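Local atomic coordinates of unique short US2 glycoprotein (Human herpesvirus 5, PDB entry 1IM3), a protein that helps the virus escape cytotoxic T lymphocytes by redirecting newly made MHC class I heavy chains through the SEC61 translocon to the cytosol for proteasome-dependent destruction. Residues F30-K35 with L60-R65; F3-N8 with I87-V92; G15-R20 with R65-M70. All blocks are in the same frame, centred on the assembly; numbering follows the deposited sequence.

Interaction 1: residues F30-K35 with L60-R65; sequences FVFDPK and LKWNVR
Strand segments 30-35 and 60-65 face each other across the immunoglobulin-like beta sandwich of the lumenal domain, one from each sheet. Their axes pass 9.7 Å apart at 29°, a sheet-to-sheet spacing bridged by side chains alone, without a hydrogen bond between the segments. The dense part is apolar and lies near the centre of the chain. Phe-32, with CG anti to the backbone N, drives its ring tip across the sandwich, and CE1 sits 3.7 Å from CG of Trp-62, over one face of the indole. The two rings meet obliquely, their planes at 47°. Trp-62 holds its CG in the crowded position between backbone N and carbonyl carbon (chi1 59°), so the indole crosses the phenyl at about a right angle and its CB also touches the ring tip of Phe-32. Val-64 approaches that tip more loosely. Leu-78 and Leu-80 of strand 75-82 and Val-52 pack around Phe-32.

The outward faces behave differently. Lys-61 and Arg-65 point their chains to the exposed surface, where Arg-65 pairs with Asp-51. The outer face of 30-35 is instead covered by the chain of another protein, which binds both Asp-33 and Lys-35; these two also form a salt bridge with each other, NZ to OD1 2.9 Å, whose hydrogen bonds are weak, and Arg-79 is a further partner of Asp-33. Back in the interior row, at its partly exposed end, Leu-60 CD2 lies over one face of the Phe-30 ring, a CH-pi contact 3.9 Å from the ring centroid.

Interaction 2: residues F3-N8 with I87-V92; sequences FQIEDN and IWLRCV
Phe-3 and Ile-87 reach toward each other tip to tip. Both carry their first side-chain branch, Phe-3 CG and Ile-87 CG1, in the crowded position between backbone N and carbonyl carbon, and the phenyl tip is met by both branches of the isoleucine: CZ lies 3.5 Å from CG2 of Ile-87, while CE1 lies 3.7 Å from its CD1. The ring takes the two methyls obliquely. Leu-82 of strand 75-82 touches both residues. Two residues along each strand, Ile-5 and Leu-89 repeat the tip-to-tip approach. The extended Ile-5 chain brings CD1 to 3.8 Å from CD1 of Leu-89, and the same methyl also touches CG and CD2 of that leucine.

These pairs join two outermost strands, 3-12 of one sheet and 85-91 of the other, along one edge of the immunoglobulin-like sandwich. The segments run 34° apart, and their closest axis approach is 8.9 Å. A classic beta bulge at Glu-6 and Asp-7, both facing Ser-22, interrupts strand 3-12 just before Asn-8.

Asn-8 slides past Leu-89 in the opposite direction, its amide carbon close to the CD2 methyl. With CG anti to the backbone N, it reaches the backbone of the facing strand: ND2 donates to Arg-90 O at 3.3 Å. The acceptor lies near the Asn-8 amide plane, but the donor stands well above the carbonyl plane of Arg-90, and the N-H...O angle of 135° makes the bond bent. The other amide branch packs on Cys-91, OD1 to CB 3.6 Å. Cys-91 SG, anti to its own backbone N, continues into the disulfide with Cys-10, two residues beyond Asn-8, which ties the two sheets covalently.

Interaction 3: residues G15-R20 with R65-M70; sequences GKLFAR and RNLDVM
Chi1 of -76° in both Phe-18 and Asn-66 sets each CG beside its own backbone N, so ring and amide lie side by side, their planes 68° apart. One face of the Phe-18 ring receives the backbone of the other segment: Asn-66 N stands 3.5 Å above its plane, over the centre. Lys-16, extended beyond CG, lays its chain alongside Asp-68 and brings NZ to 3.2 Å from OD1 of Asn-66, a hydrogen bond whose oxygen is less surely placed. Leu-17, its CG anti to the backbone N, packs beside Leu-67 and against CG1 of Val-69.

Strands 16-25 and 59-68 are antiparallel neighbours in one sheet of the immunoglobulin-like sandwich. Leu-67 N donates along a lone pair of Leu-17 O at 2.9 Å, nearly straight at 171°; the return bond, Leu-17 N to Leu-67 O, is very short at 2.4 Å. Val-69 N adds a longer bond to Gly-15 O. Asn-66, with positive phi, and Leu-67 both face Leu-17, a G1 beta bulge where strand 59-68 turns a corner.

With Lys-16 NZ and Asp-68 OD1 5.0 Å apart, any attraction is probably weak; the backbone bonds and apolar packing do not depend on it.

How the interactions relate
From the N terminus, strand 3-12 opens the chain and 3-8 waits for 87-92 near the C terminus, so interaction 2 closes the longest loop. Strand 16-25 follows, and 15-20 is joined to 65-70 by interaction 3, nested inside that loop. Within it, interaction 1 closes the innermost one, from 30-35 to 60-65; none cross. Interactions 1 and 2 each bridge the two sheets, in the core and along one edge, whereas interaction 3 pairs neighbouring strands of one sheet. Trp-62 of interaction 1 touches Leu-89 and Asn-8 of interaction 2. Arg-65 is shared by interactions 1 and 3, also linked by Val-64 N and Ala-19 O.

Interaction 1: residues F30-K35 with L60-R65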
loop_
_atom_site.group_PDB
_atom_site.type_symbol
_atom_site.label_atom_id
_atom_site.label_comp_id
_atom_site.label_asym_id
_atom_site.label_seq_id
_atom_site.Cartn_x
_atom_site.Cartn_y
_atom_site.Cartn_z
ATOM N N PHE D 30 16.447 -0.599 -15.975
ATOM C CA PHE D 30 17.003 -1.272 -14.803
ATOM C C PHE D 30 16.655 -0.585 -13.479
ATOM O O PHE D 30 16.195 0.554 -13.447
ATOM C CB PHE D 30 18.527 -1.294 -14.886
ATOM C CG PHE D 30 19.156 0.024 -14.490
ATOM C CD1 PHE D 30 19.110 1.121 -15.360
ATOM C CD2 PHE D 30 19.673 0.212 -13.197
ATOM C CE1 PHE D 30 19.559 2.389 -14.960
ATOM C CE2 PHE D 30 20.131 1.478 -12.764
ATOM C CZ PHE D 30 20.074 2.577 -13.648
ATOM N N VAL D 31 16.905 -1.307 -12.389
ATOM C CA VAL D 31 16.730 -0.804 -11.039
ATOM C C VAL D 31 17.959 -1.315 -10.296
ATOM O O VAL D 31 18.259 -2.504 -10.332
ATOM C CB VAL D 31 15.482 -1.354 -10.324
ATOM C CG1 VAL D 31 15.389 -0.733 -8.940
ATOM C CG2 VAL D 31 14.220 -1.032 -11.130
ATOM N N PHE D 32 18.689 -0.405 -9.657
ATOM C CA PHE D 32 19.895 -0.774 -8.891
ATOM C C PHE D 32 19.444 -0.664 -7.438
ATOM O O PHE D 32 19.198 0.434 -6.951
ATOM C CB PHE D 32 21.026 0.219 -9.165
ATOM C CG PHE D 32 22.343 -0.157 -8.545
ATOM C CD1 PHE D 32 23.098 -1.213 -9.047
ATOM C CD2 PHE D 32 22.852 0.568 -7.469
ATOM C CE1 PHE D 32 24.336 -1.539 -8.494
ATOM C CE2 PHE D 32 24.098 0.241 -6.911
ATOM C CZ PHE D 32 24.831 -0.815 -7.437
ATOM N N ASP D 33 19.345 -1.791 -6.747
ATOM C CA ASP D 33 18.823 -1.783 -5.379
ATOM C C ASP D 33 19.799 -2.417 -4.368
ATOM O O ASP D 33 19.615 -3.547 -3.942
ATOM C CB ASP D 33 17.481 -2.537 -5.412
ATOM C CG ASP D 33 16.718 -2.472 -4.094
ATOM O OD1 ASP D 33 17.168 -1.789 -3.147
ATOM O OD2 ASP D 33 15.653 -3.115 -4.009
ATOM N N PRO D 34 20.842 -1.679 -3.973
ATOM C CA PRO D 34 21.848 -2.183 -3.027
ATOM C C PRO D 34 21.428 -2.197 -1.558
ATOM O O PRO D 34 20.817 -1.256 -1.064
ATOM C CB PRO D 34 23.047 -1.274 -3.285
ATOM C CG PRO D 34 22.398 0.033 -3.556
ATOM C CD PRO D 34 21.215 -0.344 -4.466
ATOM N N LYS D 35 21.749 -3.285 -0.872
ATOM C CA LYS D 35 21.415 -3.415 0.548
ATOM C C LYS D 35 22.639 -3.782 1.370
ATOM O O LYS D 35 23.525 -4.489 0.891
ATOM C CB LYS D 35 20.372 -4.510 0.803
ATOM C CG LYS D 35 18.916 -4.225 0.426
ATOM C CD LYS D 35 18.595 -4.674 -1.000
ATOM C CE LYS D 35 17.088 -4.862 -1.263
ATOM N NZ LYS D 35 16.226 -3.643 -1.151
ATOM N N LEU D 60 25.128 -2.473 -17.610
ATOM C CA LEU D 60 24.858 -1.793 -16.348
ATOM C C LEU D 60 26.135 -1.983 -15.536
ATOM O O LEU D 60 26.581 -3.115 -15.282
ATOM C CB LEU D 60 23.645 -2.421 -15.653
ATOM C CG LEU D 60 23.023 -1.824 -14.381
ATOM C CD1 LEU D 60 23.672 -2.443 -13.210
ATOM C CD2 LEU D 60 23.146 -0.292 -14.340
ATOM N N LYS D 61 26.751 -0.876 -15.161
ATOM C CA LYS D 61 27.974 -0.941 -14.383
ATOM C C LYS D 61 27.902 -0.036 -13.163
ATOM O O LYS D 61 27.269 1.035 -13.179
ATOM C CB LYS D 61 29.164 -0.525 -15.243
ATOM C CG LYS D 61 29.435 -1.461 -16.406
ATOM C CD LYS D 61 30.505 -0.889 -17.312
ATOM C CE LYS D 61 30.925 -1.888 -18.383
ATOM N NZ LYS D 61 32.064 -1.355 -19.181
ATOM N N TRP D 62 28.558 -0.464 -12.093
ATOM C CA TRP D 62 28.570 0.343 -10.898
ATOM C C TRP D 62 29.985 0.493 -10.386
ATOM O O TRP D 62 30.832 -0.370 -10.603
ATOM C CB TRP D 62 27.644 -0.248 -9.834
ATOM C CG TRP D 62 27.946 -1.627 -9.398
ATOM C CD1 TRP D 62 28.620 -1.990 -8.274
ATOM C CD2 TRP D 62 27.489 -2.858 -10.002
ATOM N NE1 TRP D 62 28.605 -3.360 -8.130
ATOM C CE2 TRP D 62 27.918 -3.915 -9.171
ATOM C CE3 TRP D 62 26.751 -3.161 -11.149
ATOM C CZ2 TRP D 62 27.633 -5.263 -9.454
ATOM C CZ3 TRP D 62 26.462 -4.495 -11.431
ATOM C CH2 TRP D 62 26.900 -5.534 -10.585
ATOM N N ASN D 63 30.227 1.612 -9.720
ATOM C CA ASN D 63 31.522 1.961 -9.182
ATOM C C ASN D 63 31.265 2.793 -7.923
ATOM O O ASN D 63 31.597 3.974 -7.846
ATOM C CB ASN D 63 32.302 2.784 -10.203
ATOM C CG ASN D 63 33.725 3.086 -9.739
ATOM O OD1 ASN D 63 34.290 2.330 -8.950
ATOM N ND2 ASN D 63 34.311 4.179 -10.236
ATOM N N VAL D 64 30.645 2.153 -6.951
ATOM C CA VAL D 64 30.303 2.789 -5.690
ATOM C C VAL D 64 31.560 3.208 -4.942
ATOM O O VAL D 64 32.427 2.380 -4.664
ATOM C CB VAL D 64 29.475 1.830 -4.824
ATOM C CG1 VAL D 64 29.154 2.475 -3.476
ATOM C CG2 VAL D 64 28.190 1.471 -5.554
ATOM N N ARG D 65 31.669 4.487 -4.623
ATOM C CA ARG D 65 32.857 4.988 -3.945
ATOM C C ARG D 65 32.522 5.746 -2.657
ATOM O O ARG D 65 31.599 6.565 -2.617
ATOM C CB ARG D 65 33.664 5.882 -4.906
ATOM C CG ARG D 65 34.208 5.154 -6.140
ATOM C CD ARG D 65 34.481 6.101 -7.298
ATOM N NE ARG D 65 33.263 6.500 -7.998
ATOM C CZ ARG D 65 33.244 7.291 -9.066
ATOM N NH1 ARG D 65 34.384 7.767 -9.554
ATOM N NH2 ARG D 65 32.086 7.603 -9.646
#

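Interaction 2: residues F3-N8 with I87-V92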
loop_
_atom_site.group_PDB
_atom_site.type_symbol
_atom_site.label_atom_id
_atom_site.label_comp_id
_atom_site.label_asym_id
_atom_site.label_seq_id
_atom_site.Cartn_x
_atom_site.Cartn_y
_atom_site.Cartn_z
ATOM N N PHE D 3 21.457 -11.629 -20.193
ATOM C CA PHE D 3 22.398 -10.824 -19.441
ATOM C C PHE D 3 23.380 -11.737 -18.748
ATOM O O PHE D 3 23.047 -12.869 -18.410
ATOM C CB PHE D 3 21.666 -9.954 -18.404
ATOM C CG PHE D 3 21.030 -10.734 -17.297
ATOM C CD1 PHE D 3 21.807 -11.287 -16.276
ATOM C CD2 PHE D 3 19.658 -10.962 -17.294
ATOM C CE1 PHE D 3 21.224 -12.060 -15.271
ATOM C CE2 PHE D 3 19.064 -11.734 -16.292
ATOM C CZ PHE D 3 19.846 -12.284 -15.281
ATOM N N GLN D 4 24.601 -11.264 -18.557
ATOM C CA GLN D 4 25.571 -12.061 -17.834
ATOM C C GLN D 4 26.396 -11.156 -16.934
ATOM O O GLN D 4 26.773 -10.049 -17.314
ATOM C CB GLN D 4 26.471 -12.852 -18.792
ATOM C CG GLN D 4 27.236 -12.013 -19.790
ATOM C CD GLN D 4 28.378 -12.782 -20.473
ATOM O OE1 GLN D 4 29.209 -12.187 -21.177
ATOM N NE2 GLN D 4 28.422 -14.109 -20.265
ATOM N N ILE D 5 26.652 -11.646 -15.728
ATOM C CA ILE D 5 27.424 -10.931 -14.731
ATOM C C ILE D 5 28.904 -11.048 -15.034
ATOM O O ILE D 5 29.442 -12.152 -15.057
ATOM C CB ILE D 5 27.156 -11.522 -13.350
ATOM C CG1 ILE D 5 25.665 -11.413 -13.047
ATOM C CG2 ILE D 5 28.002 -10.826 -12.304
ATOM C CD1 ILE D 5 25.282 -12.028 -11.726
ATOM N N GLU D 6 29.563 -9.917 -15.259
ATOM C CA GLU D 6 30.986 -9.938 -15.551
ATOM C C GLU D 6 31.799 -9.852 -14.279
ATOM O O GLU D 6 32.705 -10.638 -14.056
ATOM C CB GLU D 6 31.383 -8.780 -16.471
ATOM C CG GLU D 6 30.753 -8.806 -17.842
ATOM C CD GLU D 6 31.383 -7.786 -18.776
ATOM O OE1 GLU D 6 31.664 -6.651 -18.332
ATOM O OE2 GLU D 6 31.595 -8.119 -19.957
ATOM N N ASP D 7 31.457 -8.923 -13.412
ATOM C CA ASP D 7 32.243 -8.772 -12.215
ATOM C C ASP D 7 31.352 -8.320 -11.086
ATOM O O ASP D 7 30.221 -7.912 -11.305
ATOM C CB ASP D 7 33.346 -7.744 -12.483
ATOM C CG ASP D 7 34.366 -7.670 -11.367
ATOM O OD1 ASP D 7 34.937 -8.734 -11.006
ATOM O OD2 ASP D 7 34.598 -6.539 -10.862
ATOM N N ASN D 8 31.904 -8.348 -9.886
ATOM C CA ASN D 8 31.174 -7.989 -8.692
ATOM C C ASN D 8 32.078 -8.151 -7.485
ATOM O O ASN D 8 32.206 -9.238 -6.956
ATOM C CB ASN D 8 29.982 -8.919 -8.540
ATOM C CG ASN D 8 29.333 -8.811 -7.182
ATOM O OD1 ASN D 8 29.231 -7.726 -6.621
ATOM N ND2 ASN D 8 28.875 -9.936 -6.645
ATOM N N ILE D 87 17.317 -10.417 -9.937
ATOM C CA ILE D 87 18.440 -11.281 -9.603
ATOM C C ILE D 87 19.132 -10.655 -8.412
ATOM O O ILE D 87 19.214 -9.427 -8.321
ATOM C CB ILE D 87 19.477 -11.409 -10.747
ATOM C CG1 ILE D 87 20.112 -10.062 -11.045
ATOM C CG2 ILE D 87 18.814 -11.958 -11.993
ATOM C CD1 ILE D 87 21.203 -10.147 -12.063
ATOM N N TRP D 88 19.595 -11.497 -7.497
ATOM C CA TRP D 88 20.318 -11.024 -6.341
ATOM C C TRP D 88 21.780 -11.421 -6.474
ATOM O O TRP D 88 22.081 -12.539 -6.888
ATOM C CB TRP D 88 19.759 -11.644 -5.064
ATOM C CG TRP D 88 18.425 -11.123 -4.652
ATOM C CD1 TRP D 88 17.209 -11.464 -5.175
ATOM C CD2 TRP D 88 18.160 -10.212 -3.584
ATOM N NE1 TRP D 88 16.203 -10.829 -4.491
ATOM C CE2 TRP D 88 16.761 -10.054 -3.507
ATOM C CE3 TRP D 88 18.974 -9.518 -2.673
ATOM C CZ2 TRP D 88 16.146 -9.235 -2.550
ATOM C CZ3 TRP D 88 18.362 -8.706 -1.716
ATOM C CH2 TRP D 88 16.957 -8.573 -1.667
ATOM N N LEU D 89 22.678 -10.501 -6.141
ATOM C CA LEU D 89 24.103 -10.788 -6.134
ATOM C C LEU D 89 24.514 -10.619 -4.680
ATOM O O LEU D 89 23.859 -9.919 -3.928
ATOM C CB LEU D 89 24.893 -9.795 -7.001
ATOM C CG LEU D 89 24.935 -10.015 -8.512
ATOM C CD1 LEU D 89 23.539 -9.991 -9.073
ATOM C CD2 LEU D 89 25.765 -8.930 -9.158
ATOM N N ARG D 90 25.593 -11.273 -4.280
ATOM C CA ARG D 90 26.093 -11.141 -2.923
ATOM C C ARG D 90 27.590 -10.832 -3.052
ATOM O O ARG D 90 28.263 -11.483 -3.826
ATOM C CB ARG D 90 25.825 -12.447 -2.174
ATOM C CG ARG D 90 25.957 -12.351 -0.665
ATOM C CD ARG D 90 25.199 -13.485 0.028
ATOM N NE ARG D 90 25.714 -13.743 1.374
ATOM C CZ ARG D 90 26.863 -14.370 1.639
ATOM N NH1 ARG D 90 27.637 -14.820 0.654
ATOM N NH2 ARG D 90 27.242 -14.548 2.901
ATOM N N CYS D 91 28.096 -9.819 -2.341
ATOM C CA CYS D 91 29.515 -9.461 -2.405
ATOM C C CYS D 91 30.088 -9.387 -0.986
ATOM O O CYS D 91 29.547 -8.676 -0.137
ATOM C CB CYS D 91 29.737 -8.094 -3.104
ATOM S SG CYS D 91 31.521 -7.705 -3.172
ATOM N N VAL D 92 31.173 -10.123 -0.740
ATOM C CA VAL D 92 31.841 -10.115 0.555
ATOM C C VAL D 92 33.039 -9.172 0.461
ATOM O O VAL D 92 33.900 -9.336 -0.403
ATOM C CB VAL D 92 32.361 -11.513 0.931
ATOM C CG1 VAL D 92 32.943 -11.492 2.330
ATOM C CG2 VAL D 92 31.231 -12.523 0.838
#

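Interaction 3: residues G15-R20 with R65-M70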
loop_
_atom_site.group_PDB
_atom_site.type_symbol
_atom_site.label_atom_id
_atom_site.label_comp_id
_atom_site.label_asym_id
_atom_site.label_seq_id
_atom_site.Cartn_x
_atom_site.Cartn_y
_atom_site.Cartn_z
ATOM N N GLY D 15 35.448 2.654 7.309
ATOM C CA GLY D 15 34.044 3.021 7.374
ATOM C C GLY D 15 33.359 3.427 6.088
ATOM O O GLY D 15 32.302 4.060 6.121
ATOM N N LYS D 16 33.954 3.071 4.958
ATOM C CA LYS D 16 33.382 3.398 3.668
ATOM C C LYS D 16 33.382 2.168 2.751
ATOM O O LYS D 16 34.295 1.343 2.771
ATOM C CB LYS D 16 34.155 4.556 3.034
ATOM C CG LYS D 16 33.999 5.877 3.781
ATOM C CD LYS D 16 34.705 6.983 3.026
ATOM C CE LYS D 16 34.441 8.350 3.625
ATOM N NZ LYS D 16 35.155 9.408 2.832
ATOM N N LEU D 17 32.330 2.041 1.956
ATOM C CA LEU D 17 32.204 0.936 1.026
ATOM C C LEU D 17 32.603 1.351 -0.389
ATOM O O LEU D 17 32.320 2.464 -0.838
ATOM C CB LEU D 17 30.761 0.431 1.032
ATOM C CG LEU D 17 30.320 -0.589 -0.017
ATOM C CD1 LEU D 17 31.055 -1.899 0.214
ATOM C CD2 LEU D 17 28.822 -0.812 0.067
ATOM N N PHE D 18 33.295 0.451 -1.072
ATOM C CA PHE D 18 33.721 0.663 -2.458
ATOM C C PHE D 18 33.282 -0.623 -3.138
ATOM O O PHE D 18 33.679 -1.707 -2.714
ATOM C CB PHE D 18 35.239 0.808 -2.567
ATOM C CG PHE D 18 35.755 2.138 -2.119
ATOM C CD1 PHE D 18 36.105 3.116 -3.050
ATOM C CD2 PHE D 18 35.883 2.422 -0.762
ATOM C CE1 PHE D 18 36.578 4.371 -2.634
ATOM C CE2 PHE D 18 36.351 3.664 -0.334
ATOM C CZ PHE D 18 36.700 4.642 -1.273
ATOM N N ALA D 19 32.436 -0.517 -4.157
ATOM C CA ALA D 19 31.957 -1.706 -4.844
ATOM C C ALA D 19 31.890 -1.437 -6.335
ATOM O O ALA D 19 31.366 -0.417 -6.773
ATOM C CB ALA D 19 30.590 -2.093 -4.322
ATOM N N ARG D 20 32.447 -2.366 -7.103
ATOM C CA ARG D 20 32.474 -2.238 -8.546
ATOM C C ARG D 20 31.935 -3.516 -9.156
ATOM O O ARG D 20 32.198 -4.612 -8.663
ATOM C CB ARG D 20 33.904 -2.001 -9.028
ATOM C CG ARG D 20 34.002 -1.763 -10.525
ATOM C CD ARG D 20 35.409 -1.357 -10.898
ATOM N NE ARG D 20 35.839 -0.213 -10.100
ATOM C CZ ARG D 20 37.080 0.260 -10.071
ATOM N NH1 ARG D 20 38.023 -0.322 -10.801
ATOM N NH2 ARG D 20 37.379 1.311 -9.318
ATOM N N ARG D 65 31.669 4.487 -4.623
ATOM C CA ARG D 65 32.857 4.988 -3.945
ATOM C C ARG D 65 32.522 5.746 -2.657
ATOM O O ARG D 65 31.599 6.565 -2.617
ATOM C CB ARG D 65 33.664 5.882 -4.906
ATOM C CG ARG D 65 34.208 5.154 -6.140
ATOM C CD ARG D 65 34.481 6.101 -7.298
ATOM N NE ARG D 65 33.263 6.500 -7.998
ATOM C CZ ARG D 65 33.244 7.291 -9.066
ATOM N NH1 ARG D 65 34.384 7.767 -9.554
ATOM N NH2 ARG D 65 32.086 7.603 -9.646
ATOM N N ASN D 66 33.252 5.382 -1.598
ATOM C CA ASN D 66 33.154 5.986 -0.264
ATOM C C ASN D 66 31.812 5.986 0.412
ATOM O O ASN D 66 31.419 6.966 1.020
ATOM C CB ASN D 66 33.644 7.410 -0.318
ATOM C CG ASN D 66 35.120 7.481 -0.383
ATOM O OD1 ASN D 66 35.806 7.219 0.612
ATOM N ND2 ASN D 66 35.649 7.811 -1.563
ATOM N N LEU D 67 31.112 4.878 0.313
ATOM C CA LEU D 67 29.806 4.796 0.905
ATOM C C LEU D 67 29.929 4.423 2.375
ATOM O O LEU D 67 30.411 3.342 2.708
ATOM C CB LEU D 67 28.969 3.764 0.144
ATOM C CG LEU D 67 27.549 3.682 0.671
ATOM C CD1 LEU D 67 26.895 5.068 0.624
ATOM C CD2 LEU D 67 26.781 2.694 -0.149
ATOM N N ASP D 68 29.509 5.321 3.252
ATOM C CA ASP D 68 29.598 5.033 4.676
ATOM C C ASP D 68 28.714 3.852 5.026
ATOM O O ASP D 68 27.526 3.854 4.750
ATOM C CB ASP D 68 29.150 6.222 5.541
ATOM C CG ASP D 68 30.090 7.409 5.460
ATOM O OD1 ASP D 68 31.291 7.231 5.157
ATOM O OD2 ASP D 68 29.616 8.538 5.724
ATOM N N VAL D 69 29.299 2.816 5.588
ATOM C CA VAL D 69 28.485 1.707 6.021
ATOM C C VAL D 69 28.840 1.556 7.460
ATOM O O VAL D 69 29.963 1.804 7.887
ATOM C CB VAL D 69 28.796 0.376 5.334
ATOM C CG1 VAL D 69 28.349 0.431 3.876
ATOM C CG2 VAL D 69 30.276 0.046 5.495
ATOM N N MET D 70 27.861 1.167 8.224
ATOM C CA MET D 70 28.085 0.965 9.626
ATOM C C MET D 70 29.108 -0.141 9.865
ATOM O O MET D 70 29.365 -0.974 8.991
ATOM C CB MET D 70 26.772 0.607 10.289
ATOM C CG MET D 70 25.758 1.717 10.231
ATOM S SD MET D 70 24.281 1.175 11.061
ATOM C CE MET D 70 24.578 1.816 12.685
#